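Local coordinates for effector protein hopAB3 (Pseudomonas syringae pv. maculicola, PDB 3TJY) that is a type III effector recognised by the tomato Pto resistance protein, eliciting host immunity, and promotes virulence in susceptible plants, at residues Arg6-Asp20 with Arg41-Asp53. Residues are numbered along the deposited sequence; the frame is centred on the assembly and turned at random.
Sequences RANRIVQQLVEAGAD and RAEQNVFLQHFPD
H50, in segment 41-53, is a knob in the hole formed by R6, R9, I10 and Q13 on helix 3-16, which runs antiparallel to helix 41-50. Its CB rests against I10, 3.7 Å from CD1. CG and CD2 come next, under CG1 of the same isoleucine, which sits over the middle of one ring face, 3.5 Å from the centroid, in a CH-pi contact. At the far corner NE2 donates to Q13 OE1 at 2.7 Å; the bond is nearly straight (163°) and lies in both the ring plane and the carbonyl plane, although the amide and ring planes are turned 80° apart at the ring's edge. ND1, on the other edge, takes a weak bond from R6 NE at 2.9 Å. The arginine gets there with CG anti to its backbone N and an extended chain, and from there NH2 makes a weak bond to Q49 O. The remaining half of the Q13 amide is used too: NE2 donates to Q49 OE1 at 3.1 Å, tilted 36° out of the Q49 carbonyl plane.

Farther along, V46 lies between I10, Q13 and L14, with CG1 3.8 Å from Q13 CB. L14 CD2 touches both V46 and F47, while A17, just past helix 3-16, meets A42 methyl to methyl, CB to CB 4.0 Å. Beyond the Schellman motif at G18, one water links D20 N to E43 OE2; the other carboxylate oxygen, OE1, accepts from S40 N. I10 also touches L69 of helix 64-77, and L14 touches I24 of helix 21-32, joining this pair to the helical bundle of the Pto-binding domain. With NE2 donating and ND1 accepting, the bonding pattern is consistent with a neutral imidazole protonated on NE2; the strong Q13 bond and the weaker R6 one, with I10 over the face, would together favour this ring orientation.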
loop_
_atom_site.group_PDB
_atom_site.type_symbol
_atom_site.label_atom_id
_atom_site.label_comp_id
_atom_site.label_asym_id
_atom_site.label_seq_id
_atom_site.Cartn_x
_atom_site.Cartn_y
_atom_site.Cartn_z
ATOM N N ARG A 6 -8.124 -7.718 3.007
ATOM C CA ARG A 6 -6.816 -7.306 3.510
ATOM C C ARG A 6 -6.411 -5.934 2.975
ATOM O O ARG A 6 -5.915 -5.098 3.728
ATOM C CB ARG A 6 -5.726 -8.358 3.238
ATOM C CG ARG A 6 -4.437 -8.030 3.961
ATOM C CD ARG A 6 -3.401 -9.130 3.836
ATOM N NE ARG A 6 -2.267 -8.902 4.731
ATOM C CZ ARG A 6 -1.887 -9.748 5.686
ATOM N NH1 ARG A 6 -2.545 -10.889 5.871
ATOM N NH2 ARG A 6 -0.845 -9.461 6.454
ATOM N N ALA A 7 -6.623 -5.695 1.681
ATOM C CA ALA A 7 -6.317 -4.384 1.110
ATOM C C ALA A 7 -7.142 -3.295 1.770
ATOM O O ALA A 7 -6.655 -2.182 1.990
ATOM C CB ALA A 7 -6.548 -4.396 -0.398
ATOM N N ASN A 8 -8.398 -3.602 2.086
ATOM C CA ASN A 8 -9.241 -2.612 2.768
ATOM C C ASN A 8 -8.731 -2.271 4.159
ATOM O O ASN A 8 -8.856 -1.127 4.608
ATOM C CB ASN A 8 -10.685 -3.112 2.863
ATOM C CG ASN A 8 -11.371 -3.144 1.524
ATOM O OD1 ASN A 8 -11.018 -2.395 0.609
ATOM N ND2 ASN A 8 -12.382 -4.004 1.406
ATOM N N ARG A 9 -8.197 -3.282 4.852
ATOM C CA ARG A 9 -7.572 -3.087 6.157
ATOM C C ARG A 9 -6.317 -2.206 6.023
ATOM O O ARG A 9 -6.053 -1.352 6.872
ATOM C CB ARG A 9 -7.221 -4.445 6.781
ATOM C CG ARG A 9 -6.382 -4.383 8.043
ATOM C CD ARG A 9 -7.097 -3.624 9.150
ATOM N NE ARG A 9 -6.546 -3.926 10.469
ATOM C CZ ARG A 9 -6.772 -3.192 11.553
ATOM N NH1 ARG A 9 -6.237 -3.535 12.718
ATOM N NH2 ARG A 9 -7.527 -2.106 11.469
ATOM N N ILE A 10 -5.548 -2.403 4.955
ATOM C CA ILE A 10 -4.388 -1.543 4.710
ATOM C C ILE A 10 -4.852 -0.090 4.590
ATOM O O ILE A 10 -4.296 0.803 5.224
ATOM C CB ILE A 10 -3.597 -1.979 3.446
ATOM C CG1 ILE A 10 -2.997 -3.372 3.651
ATOM C CG2 ILE A 10 -2.457 -1.012 3.159
ATOM C CD1 ILE A 10 -2.401 -3.996 2.336
ATOM N N VAL A 11 -5.861 0.147 3.761
ATOM C CA VAL A 11 -6.366 1.500 3.593
ATOM C C VAL A 11 -6.861 2.059 4.928
ATOM O O VAL A 11 -6.550 3.187 5.273
ATOM C CB VAL A 11 -7.448 1.555 2.507
ATOM C CG1 VAL A 11 -8.135 2.936 2.467
ATOM C CG2 VAL A 11 -6.825 1.204 1.152
ATOM N N GLN A 12 -7.633 1.261 5.668
ATOM C CA GLN A 12 -8.107 1.658 6.993
ATOM C C GLN A 12 -6.963 2.066 7.910
ATOM O O GLN A 12 -7.042 3.076 8.611
ATOM C CB GLN A 12 -8.838 0.476 7.655
ATOM C CG GLN A 12 -9.184 0.684 9.124
ATOM C CD GLN A 12 -9.820 -0.564 9.744
ATOM O OE1 GLN A 12 -9.435 -1.694 9.427
ATOM N NE2 GLN A 12 -10.798 -0.360 10.624
ATOM N N GLN A 13 -5.935 1.222 7.960
ATOM C CA GLN A 13 -4.795 1.493 8.821
ATOM C C GLN A 13 -4.013 2.730 8.371
ATOM O O GLN A 13 -3.485 3.473 9.211
ATOM C CB GLN A 13 -3.885 0.283 8.873
ATOM C CG GLN A 13 -4.467 -0.893 9.640
ATOM C CD GLN A 13 -3.502 -2.054 9.650
ATOM O OE1 GLN A 13 -3.043 -2.483 8.610
ATOM N NE2 GLN A 13 -3.157 -2.535 10.838
ATOM N N LEU A 14 -3.905 2.936 7.058
ATOM C CA LEU A 14 -3.258 4.159 6.548
ATOM C C LEU A 14 -4.012 5.414 6.987
ATOM O O LEU A 14 -3.406 6.382 7.453
ATOM C CB LEU A 14 -3.154 4.120 5.016
ATOM C CG LEU A 14 -2.096 3.153 4.482
ATOM C CD1 LEU A 14 -2.237 2.954 2.974
ATOM C CD2 LEU A 14 -0.691 3.618 4.850
ATOM N N VAL A 15 -5.332 5.392 6.850
ATOM C CA VAL A 15 -6.136 6.526 7.309
ATOM C C VAL A 15 -5.930 6.760 8.811
ATOM O O VAL A 15 -5.726 7.898 9.253
ATOM C CB VAL A 15 -7.632 6.340 6.994
ATOM C CG1 VAL A 15 -8.408 7.531 7.513
ATOM C CG2 VAL A 15 -7.858 6.189 5.492
ATOM N N GLU A 16 -5.966 5.680 9.589
ATOM C CA GLU A 16 -5.745 5.758 11.041
ATOM C C GLU A 16 -4.407 6.437 11.318
ATOM O O GLU A 16 -4.257 7.173 12.291
ATOM C CB GLU A 16 -5.644 4.372 11.684
ATOM C CG GLU A 16 -6.855 3.447 11.642
ATOM C CD GLU A 16 -6.504 2.041 12.166
ATOM O OE1 GLU A 16 -7.257 1.084 11.894
ATOM O OE2 GLU A 16 -5.457 1.889 12.845
ATOM N N ALA A 17 -3.425 6.139 10.473
ATOM C CA ALA A 17 -2.063 6.650 10.637
ATOM C C ALA A 17 -1.895 8.066 10.100
ATOM O O ALA A 17 -0.804 8.632 10.187
ATOM C CB ALA A 17 -1.074 5.720 9.951
ATOM N N GLY A 18 -2.959 8.634 9.537
ATOM C CA GLY A 18 -2.933 10.019 9.079
ATOM C C GLY A 18 -2.450 10.229 7.649
ATOM O O GLY A 18 -2.145 11.366 7.239
ATOM N N ALA A 19 -2.394 9.138 6.890
ATOM C CA ALA A 19 -1.944 9.172 5.506
ATOM C C ALA A 19 -2.870 9.976 4.598
ATOM O O ALA A 19 -4.073 10.072 4.840
ATOM C CB ALA A 19 -1.793 7.757 4.974
ATOM N N ASP A 20 -2.280 10.567 3.563
ATOM C CA ASP A 20 -3.002 11.222 2.485
ATOM C C ASP A 20 -3.126 10.133 1.413
ATOM O O ASP A 20 -2.124 9.756 0.805
ATOM C CB ASP A 20 -2.156 12.409 1.993
ATOM C CG ASP A 20 -2.736 13.104 0.766
ATOM O OD1 ASP A 20 -2.425 14.294 0.556
ATOM O OD2 ASP A 20 -3.481 12.481 0.002
ATOM N N ARG A 41 7.157 7.175 9.415
ATOM C CA ARG A 41 7.373 5.949 10.182
ATOM C C ARG A 41 6.074 5.166 10.334
ATOM O O ARG A 41 6.058 3.943 10.181
ATOM C CB ARG A 41 7.988 6.246 11.554
ATOM C CG ARG A 41 8.200 4.998 12.431
ATOM C CD ARG A 41 9.329 4.091 11.901
ATOM N NE ARG A 41 10.617 4.785 11.833
ATOM C CZ ARG A 41 11.594 4.684 12.735
ATOM N NH1 ARG A 41 11.464 3.899 13.799
ATOM N NH2 ARG A 41 12.714 5.369 12.563
ATOM N N ALA A 42 4.981 5.872 10.616
ATOM C CA ALA A 42 3.672 5.235 10.796
ATOM C C ALA A 42 3.159 4.551 9.535
ATOM O O ALA A 42 2.623 3.436 9.598
ATOM C CB ALA A 42 2.638 6.276 11.301
ATOM N N GLU A 43 3.301 5.222 8.393
ATOM C CA GLU A 43 2.937 4.642 7.102
ATOM C C GLU A 43 3.807 3.443 6.734
ATOM O O GLU A 43 3.294 2.441 6.242
ATOM C CB GLU A 43 3.019 5.692 5.997
ATOM C CG GLU A 43 2.038 6.836 6.193
ATOM C CD GLU A 43 2.354 8.047 5.340
ATOM O OE1 GLU A 43 3.472 8.109 4.767
ATOM O OE2 GLU A 43 1.481 8.944 5.257
ATOM N N GLN A 44 5.116 3.549 6.949
ATOM C CA GLN A 44 5.992 2.388 6.724
ATOM C C GLN A 44 5.536 1.196 7.565
ATOM O O GLN A 44 5.474 0.065 7.076
ATOM C CB GLN A 44 7.437 2.695 7.096
ATOM C CG GLN A 44 8.310 1.422 7.189
ATOM C CD GLN A 44 9.719 1.707 7.685
ATOM O OE1 GLN A 44 10.007 1.632 8.892
ATOM N NE2 GLN A 44 10.617 2.025 6.756
ATOM N N ASN A 45 5.234 1.435 8.832
ATOM C CA ASN A 45 4.826 0.323 9.688
ATOM C C ASN A 45 3.544 -0.365 9.200
ATOM O O ASN A 45 3.412 -1.590 9.309
ATOM C CB ASN A 45 4.737 0.751 11.156
ATOM C CG ASN A 45 6.108 0.935 11.787
ATOM O OD1 ASN A 45 7.137 0.808 11.117
ATOM N ND2 ASN A 45 6.129 1.242 13.081
ATOM N N VAL A 46 2.608 0.399 8.636
ATOM C CA VAL A 46 1.439 -0.233 8.028
ATOM C C VAL A 46 1.837 -1.140 6.879
ATOM O O VAL A 46 1.399 -2.284 6.802
ATOM C CB VAL A 46 0.423 0.798 7.497
ATOM C CG1 VAL A 46 -0.700 0.087 6.719
ATOM C CG2 VAL A 46 -0.145 1.611 8.652
ATOM N N PHE A 47 2.665 -0.629 5.978
ATOM C CA PHE A 47 3.100 -1.418 4.839
ATOM C C PHE A 47 3.845 -2.683 5.271
ATOM O O PHE A 47 3.634 -3.755 4.696
ATOM C CB PHE A 47 3.923 -0.563 3.861
ATOM C CG PHE A 47 3.072 0.138 2.850
ATOM C CD1 PHE A 47 2.703 -0.512 1.682
ATOM C CD2 PHE A 47 2.596 1.413 3.084
ATOM C CE1 PHE A 47 1.880 0.096 0.758
ATOM C CE2 PHE A 47 1.773 2.048 2.148
ATOM C CZ PHE A 47 1.411 1.375 0.990
ATOM N N LEU A 48 4.689 -2.563 6.297
ATOM C CA LEU A 48 5.460 -3.719 6.765
ATOM C C LEU A 48 4.573 -4.809 7.352
ATOM O O LEU A 48 4.970 -5.974 7.400
ATOM C CB LEU A 48 6.527 -3.313 7.790
ATOM C CG LEU A 48 7.721 -2.505 7.276
ATOM C CD1 LEU A 48 8.646 -2.080 8.416
ATOM C CD2 LEU A 48 8.506 -3.296 6.200
ATOM N N GLN A 49 3.392 -4.439 7.832
ATOM C CA GLN A 49 2.483 -5.444 8.392
ATOM C C GLN A 49 1.917 -6.326 7.291
ATOM O O GLN A 49 1.433 -7.429 7.570
ATOM C CB GLN A 49 1.307 -4.796 9.131
ATOM C CG GLN A 49 1.666 -4.033 10.371
ATOM C CD GLN A 49 0.456 -3.421 11.053
ATOM O OE1 GLN A 49 -0.527 -4.108 11.323
ATOM N NE2 GLN A 49 0.521 -2.115 11.332
ATOM N N HIS A 50 1.965 -5.842 6.053
ATOM C CA HIS A 50 1.295 -6.523 4.942
ATOM C C HIS A 50 2.202 -6.926 3.790
ATOM O O HIS A 50 1.881 -7.838 3.023
ATOM C CB HIS A 50 0.154 -5.667 4.417
ATOM C CG HIS A 50 -0.858 -5.342 5.460
ATOM N ND1 HIS A 50 -1.891 -6.195 5.779
ATOM C CD2 HIS A 50 -0.973 -4.280 6.290
ATOM C CE1 HIS A 50 -2.610 -5.662 6.752
ATOM N NE2 HIS A 50 -2.076 -4.500 7.080
ATOM N N PHE A 51 3.328 -6.236 3.663
ATOM C CA PHE A 51 4.331 -6.577 2.659
ATOM C C PHE A 51 5.671 -6.719 3.368
ATOM O O PHE A 51 6.511 -5.837 3.300
ATOM C CB PHE A 51 4.427 -5.475 1.587
ATOM C CG PHE A 51 3.132 -5.212 0.868
ATOM C CD1 PHE A 51 2.800 -5.936 -0.266
ATOM C CD2 PHE A 51 2.256 -4.230 1.324
ATOM C CE1 PHE A 51 1.602 -5.696 -0.954
ATOM C CE2 PHE A 51 1.047 -3.988 0.648
ATOM C CZ PHE A 51 0.727 -4.732 -0.490
ATOM N N PRO A 52 5.868 -7.837 4.081
ATOM C CA PRO A 52 7.004 -7.956 4.988
ATOM C C PRO A 52 8.368 -7.799 4.313
ATOM O O PRO A 52 9.296 -7.357 4.965
ATOM C CB PRO A 52 6.866 -9.377 5.541
ATOM C CG PRO A 52 5.888 -10.078 4.602
ATOM C CD PRO A 52 4.986 -9.018 4.120
ATOM N N ASP A 53 8.472 -8.165 3.040
ATOM C CA ASP A 53 9.756 -8.179 2.356
ATOM C C ASP A 53 10.007 -6.894 1.575
ATOM O O ASP A 53 10.961 -6.826 0.800
ATOM C CB ASP A 53 9.825 -9.349 1.370
ATOM C CG ASP A 53 9.684 -10.691 2.041
ATOM O OD1 ASP A 53 10.331 -10.913 3.082
ATOM O OD2 ASP A 53 8.931 -11.536 1.515
HETATM O O HOH W 1 0.551 10.324 3.214
#